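PDB 2VOA: exodeoxyribonuclease III from Archaeoglobus fulgidus, which acts as an AP endonuclease with a specificity pocket for abasic sites in DNA and probably also has 3'-5' exonuclease activity on double-stranded DNA. Local coordinates for residues Asn8-Arg13 / Tyr201-Lys206; Leu91-Ile96 / Gln132-Phe137; Ala141-Asp146 / Lys177-Leu182. The protein carries 1 engineered substitution. All blocks are in the same frame, centred on the assembly; numbering follows the deposited sequence. Where two conformers were deposited one is given.

Interaction 1: residues Asn8-Arg13 / Tyr201-Lys206; sequences NVNSIR and YDYRVK. With nucleotides of chain C.
Asn10 and Tyr203 meet through one hydrogen bond: Asn10 ND2 donates to Tyr203 OH over 3.1 Å (N-H...O 155°). The acceptor lies only 12° out of the amide plane, and the nitrogen arrives at the edge of the ring, near its plane. A second donation, from Asn10 ND2 to O4' of DG3 of chain C, spans 3.2 Å. Asn10 OD1 is held by Lys37 NZ, while Tyr203 OH also bonds Pro245 O.

Both segments lie in loops that meet the DNA in this DNase I-like alpha/beta fold. Asn8 OD1 accepts from Asn10 N in an Asx turn; Asp202 OD1 accepts from Arg204 N at 2.7 Å in another, within a type I turn.

The salt bridge is side-on: Arg204 NE and NH2 each take one carboxylate oxygen of Asp202, both on syn lone pairs.

Packing is onto the DNA. C5' of DC2 of chain C stands 3.5 Å above the plane of the Tyr203 ring, over its centre; an alanine here would probably leave this sugar without its platform and Asn10 ND2 without its phenolic acceptor. The Arg204 guanidinium turns one face toward N1 of DG1 of chain C, 3.6 Å above its plane and offset toward the rim.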
# COMPACT_ATOMS: atom_id res chain seq x y z
N ASN A 8 -9.68 -14.72 -8.59
CA ASN A 8 -8.26 -14.39 -8.73
C ASN A 8 -8.01 -13.15 -7.87
O ASN A 8 -8.56 -12.09 -8.12
CB ASN A 8 -7.92 -14.16 -10.21
CG ASN A 8 -6.48 -13.79 -10.40
OD1 ASN A 8 -5.91 -13.02 -9.61
ND2 ASN A 8 -5.87 -14.33 -11.47
N VAL A 9 -7.22 -13.33 -6.81
CA VAL A 9 -7.08 -12.29 -5.77
C VAL A 9 -5.92 -11.31 -5.99
O VAL A 9 -5.81 -10.30 -5.27
CB VAL A 9 -6.96 -12.94 -4.35
CG1 VAL A 9 -8.20 -13.77 -4.03
CG2 VAL A 9 -5.69 -13.79 -4.24
N ASN A 10 -5.07 -11.58 -6.97
CA ASN A 10 -3.85 -10.79 -7.21
C ASN A 10 -3.05 -10.49 -5.92
O ASN A 10 -2.89 -9.33 -5.53
CB ASN A 10 -4.12 -9.51 -8.06
CG ASN A 10 -2.86 -8.70 -8.31
OD1 ASN A 10 -1.78 -9.27 -8.47
ND2 ASN A 10 -2.98 -7.38 -8.29
N SER A 11 -2.57 -11.56 -5.29
CA SER A 11 -1.81 -11.57 -4.02
C SER A 11 -2.73 -11.57 -2.80
O SER A 11 -3.32 -10.52 -2.42
CB SER A 11 -0.75 -10.45 -3.90
OG SER A 11 0.03 -10.64 -2.72
N ILE A 12 -2.84 -12.74 -2.18
CA ILE A 12 -3.76 -12.87 -1.05
C ILE A 12 -3.36 -11.93 0.10
O ILE A 12 -4.23 -11.32 0.75
CB ILE A 12 -3.96 -14.34 -0.59
CG1 ILE A 12 -5.06 -14.48 0.48
CG2 ILE A 12 -2.64 -14.97 -0.13
CD1 ILE A 12 -6.42 -13.87 0.10
N ARG A 13 -2.06 -11.79 0.34
CA ARG A 13 -1.59 -10.94 1.45
C ARG A 13 -1.91 -9.46 1.24
O ARG A 13 -1.99 -8.68 2.19
CB ARG A 13 -0.10 -11.15 1.69
CG ARG A 13 0.26 -12.46 2.40
CD ARG A 13 1.77 -12.65 2.41
NE ARG A 13 2.25 -12.66 1.03
CZ ARG A 13 3.52 -12.76 0.63
NH1 ARG A 13 4.53 -12.86 1.51
NH2 ARG A 13 3.76 -12.75 -0.67
N TYR A 201 -10.99 -6.80 -15.48
CA TYR A 201 -10.78 -5.51 -16.12
C TYR A 201 -9.34 -5.13 -15.83
O TYR A 201 -8.93 -5.08 -14.66
CB TYR A 201 -11.70 -4.43 -15.53
CG TYR A 201 -13.17 -4.67 -15.81
CD1 TYR A 201 -13.95 -5.37 -14.90
CD2 TYR A 201 -13.78 -4.14 -16.95
CE1 TYR A 201 -15.31 -5.58 -15.13
CE2 TYR A 201 -15.13 -4.34 -17.18
CZ TYR A 201 -15.88 -5.06 -16.28
OH TYR A 201 -17.23 -5.24 -16.49
N ASP A 202 -8.56 -4.90 -16.88
CA ASP A 202 -7.13 -4.60 -16.74
C ASP A 202 -6.94 -3.29 -15.99
O ASP A 202 -7.56 -2.30 -16.33
CB ASP A 202 -6.48 -4.54 -18.13
CG ASP A 202 -4.97 -4.52 -18.09
OD1 ASP A 202 -4.40 -3.69 -17.36
OD2 ASP A 202 -4.34 -5.30 -18.85
N TYR A 203 -6.07 -3.29 -14.97
CA TYR A 203 -5.81 -2.08 -14.19
C TYR A 203 -5.36 -0.90 -15.07
O TYR A 203 -5.59 0.28 -14.75
CB TYR A 203 -4.67 -2.32 -13.21
CG TYR A 203 -4.93 -3.20 -12.00
CD1 TYR A 203 -4.03 -4.22 -11.68
CD2 TYR A 203 -6.00 -2.96 -11.14
CE1 TYR A 203 -4.21 -5.00 -10.53
CE2 TYR A 203 -6.19 -3.75 -9.99
CZ TYR A 203 -5.28 -4.75 -9.68
OH TYR A 203 -5.44 -5.51 -8.55
N ARG A 204 -4.68 -1.24 -16.16
CA ARG A 204 -4.02 -0.26 -17.01
C ARG A 204 -4.97 0.48 -17.93
O ARG A 204 -4.62 1.51 -18.51
CB ARG A 204 -2.95 -0.95 -17.85
CG ARG A 204 -1.72 -1.34 -17.07
CD ARG A 204 -0.85 -2.29 -17.87
NE ARG A 204 -1.46 -3.60 -18.03
CZ ARG A 204 -0.84 -4.65 -18.57
NH1 ARG A 204 0.42 -4.53 -18.99
NH2 ARG A 204 -1.48 -5.80 -18.67
N VAL A 205 -6.17 -0.06 -18.08
CA VAL A 205 -7.17 0.46 -19.01
C VAL A 205 -8.02 1.52 -18.32
O VAL A 205 -8.81 1.22 -17.42
CB VAL A 205 -8.04 -0.70 -19.61
CG1 VAL A 205 -9.17 -0.15 -20.48
CG2 VAL A 205 -7.16 -1.66 -20.42
N LYS A 206 -7.84 2.78 -18.73
CA LYS A 206 -8.54 3.90 -18.09
C LYS A 206 -10.05 3.79 -18.26
O LYS A 206 -10.54 3.58 -19.36
CB LYS A 206 -7.99 5.24 -18.61
CG LYS A 206 -8.13 6.38 -17.60
CD LYS A 206 -7.77 5.93 -16.19
CE LYS A 206 -8.21 6.95 -15.14
NZ LYS A 206 -8.50 6.30 -13.82
O5' DG C 1 -2.14 2.68 -15.65
C5' DG C 1 -1.85 2.79 -14.26
C4' DG C 1 -2.61 1.73 -13.48
O4' DG C 1 -2.28 0.37 -13.91
C3' DG C 1 -2.30 1.72 -11.99
O3' DG C 1 -3.44 1.22 -11.31
C2' DG C 1 -1.13 0.76 -11.86
C1' DG C 1 -1.46 -0.26 -12.94
N9 DG C 1 -0.31 -0.76 -13.67
C8 DG C 1 0.77 -0.03 -14.13
N7 DG C 1 1.63 -0.77 -14.78
C5 DG C 1 1.07 -2.03 -14.77
C6 DG C 1 1.57 -3.23 -15.31
O6 DG C 1 2.63 -3.36 -15.94
N1 DG C 1 0.70 -4.30 -15.09
C2 DG C 1 -0.50 -4.22 -14.39
N2 DG C 1 -1.21 -5.36 -14.26
N3 DG C 1 -0.96 -3.09 -13.87
C4 DG C 1 -0.13 -2.05 -14.09
P DC C 2 -3.62 1.33 -9.74
OP1 DC C 2 -5.07 1.24 -9.51
OP2 DC C 2 -2.85 2.50 -9.22
O5' DC C 2 -2.89 0.07 -9.12
C5' DC C 2 -3.47 -1.21 -9.37
C4' DC C 2 -2.51 -2.31 -9.04
O4' DC C 2 -1.56 -2.39 -10.13
C3' DC C 2 -1.72 -2.13 -7.74
O3' DC C 2 -1.80 -3.32 -7.01
C2' DC C 2 -0.28 -1.96 -8.23
C1' DC C 2 -0.34 -2.76 -9.53
N1 DC C 2 0.83 -2.52 -10.47
C2 DC C 2 1.30 -3.59 -11.24
O2 DC C 2 0.73 -4.69 -11.18
N3 DC C 2 2.37 -3.39 -12.06
C4 DC C 2 2.96 -2.19 -12.10
N4 DC C 2 4.00 -2.07 -12.93
C5 DC C 2 2.51 -1.09 -11.33
C6 DC C 2 1.46 -1.29 -10.52
P DG C 3 -2.21 -3.41 -5.49
OP1 DG C 3 -3.69 -3.33 -5.44
OP2 DG C 3 -1.37 -2.48 -4.69
O5' DG C 3 -1.73 -4.88 -5.11
C5' DG C 3 -0.38 -5.25 -4.91
C4' DG C 3 -0.16 -6.53 -5.69
O4' DG C 3 -0.21 -6.26 -7.11
C3' DG C 3 1.19 -7.18 -5.45
O3' DG C 3 1.12 -8.01 -4.32
C2' DG C 3 1.34 -7.99 -6.73
C1' DG C 3 0.87 -6.94 -7.73
N9 DG C 3 1.89 -5.98 -8.19
C8 DG C 3 1.94 -4.63 -7.92
N7 DG C 3 2.94 -4.01 -8.47
C5 DG C 3 3.63 -5.01 -9.15
C6 DG C 3 4.81 -4.93 -9.94
O6 DG C 3 5.49 -3.93 -10.20
N1 DG C 3 5.18 -6.18 -10.46
C2 DG C 3 4.47 -7.35 -10.24
N2 DG C 3 4.96 -8.46 -10.80
N3 DG C 3 3.36 -7.43 -9.49
C4 DG C 3 2.99 -6.23 -8.99

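Interaction 2: residues Leu91-Ile96 / Gln132-Phe137; sequences LIRAKI and QKTVDF
Arg93 lays the outer rim of its guanidinium group against Thr134, at the last turn of helix 115-134. Its NH1 donates to Thr134 OG1 over 2.8 Å with an N-H...O angle of 167°, and the hydroxyl oxygen is only 7° out of the guanidinium plane, so this bond is short, nearly straight and edge-on. A weak bond accompanies it, from NH2 of Arg93 to the carbonyl O of Thr134 at 3.2 Å. An extended chain makes the reach possible, since CG stands anti to the backbone N (chi1 178°) and the chain runs on straight to NE, bridging backbones whose nearest CA atoms, those of Arg93 and Thr134, are 11.1 Å apart. Beyond the polar bonds there is one van der Waals touch, Val135 CG2 to Arg93 NH2 at 3.8 Å.

Each polar group has further partners. Thr134 OG1 bonds Tyr130 O one turn back in its helix, so the hydroxyl is tied to the arginine and to its own helix. Arg93 NH1 also bonds Tyr130 OH, and NH2 forms a salt bridge with Asp100. Because Val135 is the first residue to leave helical backbone angles, the cation sits at the carboxyl end of the helix, where the helix dipole would probably favour a positive charge.

The contact joins a sheet to its covering helix, as in the layered alpha/beta sandwich of the DNase I-like family. Strand 91-96 runs between strands 77-79 and 99-105; Arg93 points to helix 115-134, Val135 packs on Ile102 of strand 99-105, and the alternating Ile92 and Ile96 pack on strand 63-70 of the other sheet.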
# COMPACT_ATOMS: atom_id res chain seq x y z
N LEU A 91 -2.48 -25.78 -9.45
CA LEU A 91 -3.62 -26.69 -9.39
C LEU A 91 -3.69 -27.25 -7.99
O LEU A 91 -2.72 -27.82 -7.51
CB LEU A 91 -3.47 -27.83 -10.42
CG LEU A 91 -4.62 -28.83 -10.63
CD1 LEU A 91 -4.45 -29.56 -11.94
CD2 LEU A 91 -4.78 -29.89 -9.48
N ILE A 92 -4.86 -27.09 -7.37
CA ILE A 92 -5.12 -27.69 -6.07
C ILE A 92 -6.47 -28.37 -6.15
O ILE A 92 -7.43 -27.81 -6.72
CB ILE A 92 -5.02 -26.65 -4.90
CG1 ILE A 92 -5.09 -27.33 -3.52
CG2 ILE A 92 -6.05 -25.51 -5.05
CD1 ILE A 92 -4.90 -26.37 -2.35
N ARG A 93 -6.55 -29.58 -5.60
CA ARG A 93 -7.75 -30.39 -5.68
C ARG A 93 -8.09 -30.99 -4.33
O ARG A 93 -7.21 -31.37 -3.60
CB ARG A 93 -7.54 -31.51 -6.68
CG ARG A 93 -8.71 -32.47 -6.82
CD ARG A 93 -8.51 -33.28 -8.04
NE ARG A 93 -9.72 -33.95 -8.50
CZ ARG A 93 -9.73 -34.78 -9.54
NH1 ARG A 93 -8.60 -34.99 -10.21
NH2 ARG A 93 -10.85 -35.38 -9.92
N ALA A 94 -9.38 -31.06 -4.01
CA ALA A 94 -9.82 -31.59 -2.73
C ALA A 94 -11.25 -32.07 -2.84
O ALA A 94 -12.00 -31.58 -3.67
CB ALA A 94 -9.71 -30.52 -1.63
N LYS A 95 -11.62 -33.03 -1.99
CA LYS A 95 -13.02 -33.35 -1.80
C LYS A 95 -13.52 -32.49 -0.63
O LYS A 95 -12.99 -32.58 0.50
CB LYS A 95 -13.17 -34.84 -1.46
CG LYS A 95 -14.61 -35.36 -1.48
CD LYS A 95 -14.64 -36.77 -0.94
CE LYS A 95 -16.01 -37.42 -1.02
NZ LYS A 95 -16.56 -37.33 -2.40
N ILE A 96 -14.50 -31.64 -0.91
CA ILE A 96 -15.02 -30.69 0.08
C ILE A 96 -16.53 -30.80 0.13
O ILE A 96 -17.19 -30.57 -0.90
CB ILE A 96 -14.62 -29.23 -0.26
CG1 ILE A 96 -13.09 -29.14 -0.34
CG2 ILE A 96 -15.16 -28.26 0.76
CD1 ILE A 96 -12.56 -27.83 -0.90
N GLN A 132 -9.93 -36.24 -17.78
CA GLN A 132 -10.51 -37.44 -18.39
C GLN A 132 -10.25 -38.68 -17.53
O GLN A 132 -11.12 -39.56 -17.40
CB GLN A 132 -9.93 -37.65 -19.80
CG GLN A 132 -10.54 -38.79 -20.56
CD GLN A 132 -9.92 -38.97 -21.92
OE1 GLN A 132 -8.69 -39.00 -22.07
NE2 GLN A 132 -10.76 -39.12 -22.94
N LYS A 133 -9.05 -38.75 -16.94
CA LYS A 133 -8.61 -39.90 -16.17
C LYS A 133 -9.22 -39.95 -14.77
O LYS A 133 -9.49 -41.04 -14.24
CB LYS A 133 -7.07 -39.90 -16.10
CG LYS A 133 -6.45 -40.77 -15.04
CD LYS A 133 -4.94 -40.75 -15.16
CE LYS A 133 -4.28 -40.77 -13.80
NZ LYS A 133 -2.79 -40.71 -13.92
N THR A 134 -9.43 -38.77 -14.19
CA THR A 134 -9.71 -38.66 -12.75
C THR A 134 -11.10 -38.15 -12.35
O THR A 134 -11.48 -38.28 -11.18
CB THR A 134 -8.67 -37.77 -12.07
OG1 THR A 134 -8.80 -36.43 -12.55
CG2 THR A 134 -7.23 -38.30 -12.29
N VAL A 135 -11.84 -37.57 -13.30
CA VAL A 135 -13.18 -37.04 -12.98
C VAL A 135 -14.32 -38.04 -13.25
O VAL A 135 -14.40 -38.64 -14.33
CB VAL A 135 -13.48 -35.72 -13.71
CG1 VAL A 135 -14.95 -35.31 -13.52
CG2 VAL A 135 -12.57 -34.61 -13.20
N ASP A 136 -15.20 -38.20 -12.27
CA ASP A 136 -16.37 -39.06 -12.45
C ASP A 136 -17.50 -38.13 -12.88
O ASP A 136 -17.97 -37.32 -12.08
CB ASP A 136 -16.70 -39.79 -11.14
CG ASP A 136 -17.96 -40.63 -11.25
OD1 ASP A 136 -18.60 -40.65 -12.33
OD2 ASP A 136 -18.30 -41.31 -10.26
N PHE A 137 -17.92 -38.25 -14.14
CA PHE A 137 -18.91 -37.32 -14.68
C PHE A 137 -20.35 -37.63 -14.26
O PHE A 137 -21.25 -36.85 -14.53
CB PHE A 137 -18.76 -37.18 -16.21
CG PHE A 137 -17.57 -36.35 -16.60
CD1 PHE A 137 -16.31 -36.93 -16.71
CD2 PHE A 137 -17.71 -34.98 -16.79
CE1 PHE A 137 -15.20 -36.15 -17.05
CE2 PHE A 137 -16.62 -34.20 -17.10
CZ PHE A 137 -15.37 -34.77 -17.24

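Interaction 3: residues Ala141-Asp146 / Lys177-Leu182; sequences AVWCGD and KKILEL
Trp143 NE1 is hydrogen-bonded to Thr104 OG1, which also has a weak bond with Cys144 O; this tie to strand 99-105 helps fix the rotation of the indole while its six-membered ring meets helix 170-180. The cross-segment contact itself is apolar. Trp143 CZ3 lies 3.4 Å from Ile179 CG2, a tight approach, and Trp143 CH2 is 3.9 Å from Ile179 CD1, so both branches of the isoleucine engage the far end of the indole. The two side chains cross at about a right angle. With CG anti to the backbone N (chi1 161°), the indole projects from the strand toward the helix. Leu180 adds a looser touch, its CD2 4.0 Å from Trp143 CZ3.

This is strand-to-helix packing within the alpha/beta sandwich: strand 141-144 lies between strands 99-105 and 218-222. Leu127 of helix 115-134 touches both Trp143 and Ile179, and Phe184 meets the indole edge-to-face. Beyond Trp143 the chain turns a corner at Gly145, whose backbone angles (phi 149°, psi -172°) would press a CB against Cys144 O. The turn leads to Asp146, predicted to be an active-site residue and magnesium ligand; its OD1 bonds Asn148 N.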
# COMPACT_ATOMS: atom_id res chain seq x y z
N ALA A 141 -18.82 -32.82 -9.41
CA ALA A 141 -17.49 -32.24 -9.44
C ALA A 141 -17.56 -30.85 -10.05
O ALA A 141 -18.42 -30.58 -10.91
CB ALA A 141 -16.51 -33.11 -10.23
N VAL A 142 -16.68 -29.98 -9.58
CA VAL A 142 -16.54 -28.62 -10.12
C VAL A 142 -15.07 -28.39 -10.44
O VAL A 142 -14.20 -28.62 -9.60
CB VAL A 142 -17.09 -27.51 -9.14
CG1 VAL A 142 -18.50 -27.81 -8.69
CG2 VAL A 142 -16.18 -27.28 -7.92
N TRP A 143 -14.81 -27.94 -11.67
CA TRP A 143 -13.50 -27.47 -12.07
C TRP A 143 -13.71 -25.98 -12.18
O TRP A 143 -14.58 -25.51 -12.93
CB TRP A 143 -13.08 -28.14 -13.38
CG TRP A 143 -12.00 -27.45 -14.13
CD1 TRP A 143 -10.88 -26.81 -13.62
CD2 TRP A 143 -11.91 -27.34 -15.56
NE1 TRP A 143 -10.11 -26.30 -14.67
CE2 TRP A 143 -10.74 -26.59 -15.85
CE3 TRP A 143 -12.73 -27.77 -16.61
CZ2 TRP A 143 -10.37 -26.27 -17.18
CZ3 TRP A 143 -12.37 -27.43 -17.93
CH2 TRP A 143 -11.18 -26.69 -18.19
N CYS A 144 -12.97 -25.27 -11.31
CA CYS A 144 -12.99 -23.79 -11.16
C CYS A 144 -11.66 -23.19 -11.55
O CYS A 144 -10.63 -23.89 -11.57
CB CYS A 144 -13.21 -23.40 -9.70
SG CYS A 144 -14.84 -23.69 -9.02
N GLY A 145 -11.65 -21.89 -11.84
CA GLY A 145 -10.39 -21.19 -11.83
C GLY A 145 -10.29 -20.04 -12.79
O GLY A 145 -11.29 -19.62 -13.38
N ASP A 146 -9.07 -19.53 -12.88
CA ASP A 146 -8.76 -18.53 -13.85
C ASP A 146 -8.12 -19.30 -14.98
O ASP A 146 -6.98 -19.75 -14.87
CB ASP A 146 -7.81 -17.49 -13.28
CG ASP A 146 -7.49 -16.38 -14.26
OD1 ASP A 146 -7.85 -16.47 -15.47
OD2 ASP A 146 -6.83 -15.40 -13.82
N LYS A 177 -11.87 -25.77 -25.06
CA LYS A 177 -13.17 -26.37 -25.43
C LYS A 177 -13.10 -27.89 -25.51
O LYS A 177 -14.08 -28.57 -25.21
CB LYS A 177 -13.72 -25.76 -26.70
CG LYS A 177 -14.07 -24.27 -26.53
CD LYS A 177 -14.29 -23.66 -27.91
CE LYS A 177 -15.31 -22.58 -27.86
NZ LYS A 177 -16.21 -22.64 -29.08
N LYS A 178 -11.94 -28.44 -25.88
CA LYS A 178 -11.74 -29.88 -25.88
C LYS A 178 -12.00 -30.49 -24.50
O LYS A 178 -12.59 -31.57 -24.37
CB LYS A 178 -10.31 -30.20 -26.36
CG LYS A 178 -9.96 -31.67 -26.41
CD LYS A 178 -8.50 -31.87 -26.79
CE LYS A 178 -8.07 -33.31 -26.61
NZ LYS A 178 -6.81 -33.65 -27.31
N ILE A 179 -11.59 -29.77 -23.46
CA ILE A 179 -11.82 -30.21 -22.08
C ILE A 179 -13.31 -30.10 -21.73
O ILE A 179 -13.87 -31.02 -21.15
CB ILE A 179 -11.01 -29.40 -21.05
CG1 ILE A 179 -9.51 -29.32 -21.47
CG2 ILE A 179 -11.14 -30.05 -19.66
CD1 ILE A 179 -8.61 -28.40 -20.55
N LEU A 180 -13.94 -28.99 -22.09
CA LEU A 180 -15.39 -28.84 -21.84
C LEU A 180 -16.19 -30.02 -22.41
O LEU A 180 -17.18 -30.46 -21.83
CB LEU A 180 -15.92 -27.54 -22.45
CG LEU A 180 -15.39 -26.22 -21.85
CD1 LEU A 180 -16.28 -25.05 -22.31
CD2 LEU A 180 -15.29 -26.28 -20.37
N GLU A 181 -15.75 -30.51 -23.57
CA GLU A 181 -16.45 -31.58 -24.28
C GLU A 181 -16.47 -32.90 -23.50
O GLU A 181 -17.22 -33.83 -23.85
CB GLU A 181 -15.83 -31.80 -25.66
CG GLU A 181 -16.23 -30.78 -26.71
CD GLU A 181 -15.46 -30.97 -28.03
OE1 GLU A 181 -14.71 -31.98 -28.18
OE2 GLU A 181 -15.59 -30.10 -28.91
N LEU A 182 -15.62 -33.01 -22.48
CA LEU A 182 -15.62 -34.17 -21.60
C LEU A 182 -16.93 -34.28 -20.82
O LEU A 182 -17.31 -35.38 -20.35
CB LEU A 182 -14.45 -34.11 -20.61
CG LEU A 182 -13.05 -34.39 -21.15
CD1 LEU A 182 -12.03 -34.18 -20.03
CD2 LEU A 182 -12.93 -35.80 -21.71

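The strands of interactions 2 and 3 lie in the same sheet, on the same side of the chain's centre, and the centres of the two contacts are about 11 Å apart. Helix 115-134 serves both: its end carries Thr134, and its Leu127 touches Trp143 and Ile179 of interaction 3. They adjoin through Phe137 CE2 and Leu182 O, 3.5 Å apart. Interaction 3 is buried and wholly apolar across its segments, whereas the partly buried interaction 2 depends on a charged group. Interaction 1, also partly buried, joins loops at the DNA, and its single cross-segment bond is supplemented by nucleotides. It touches interaction 3 where Asn8 ND2 approaches Asp146 OD2 at 2.8 Å, a probable hydrogen bond between two predicted magnesium ligands.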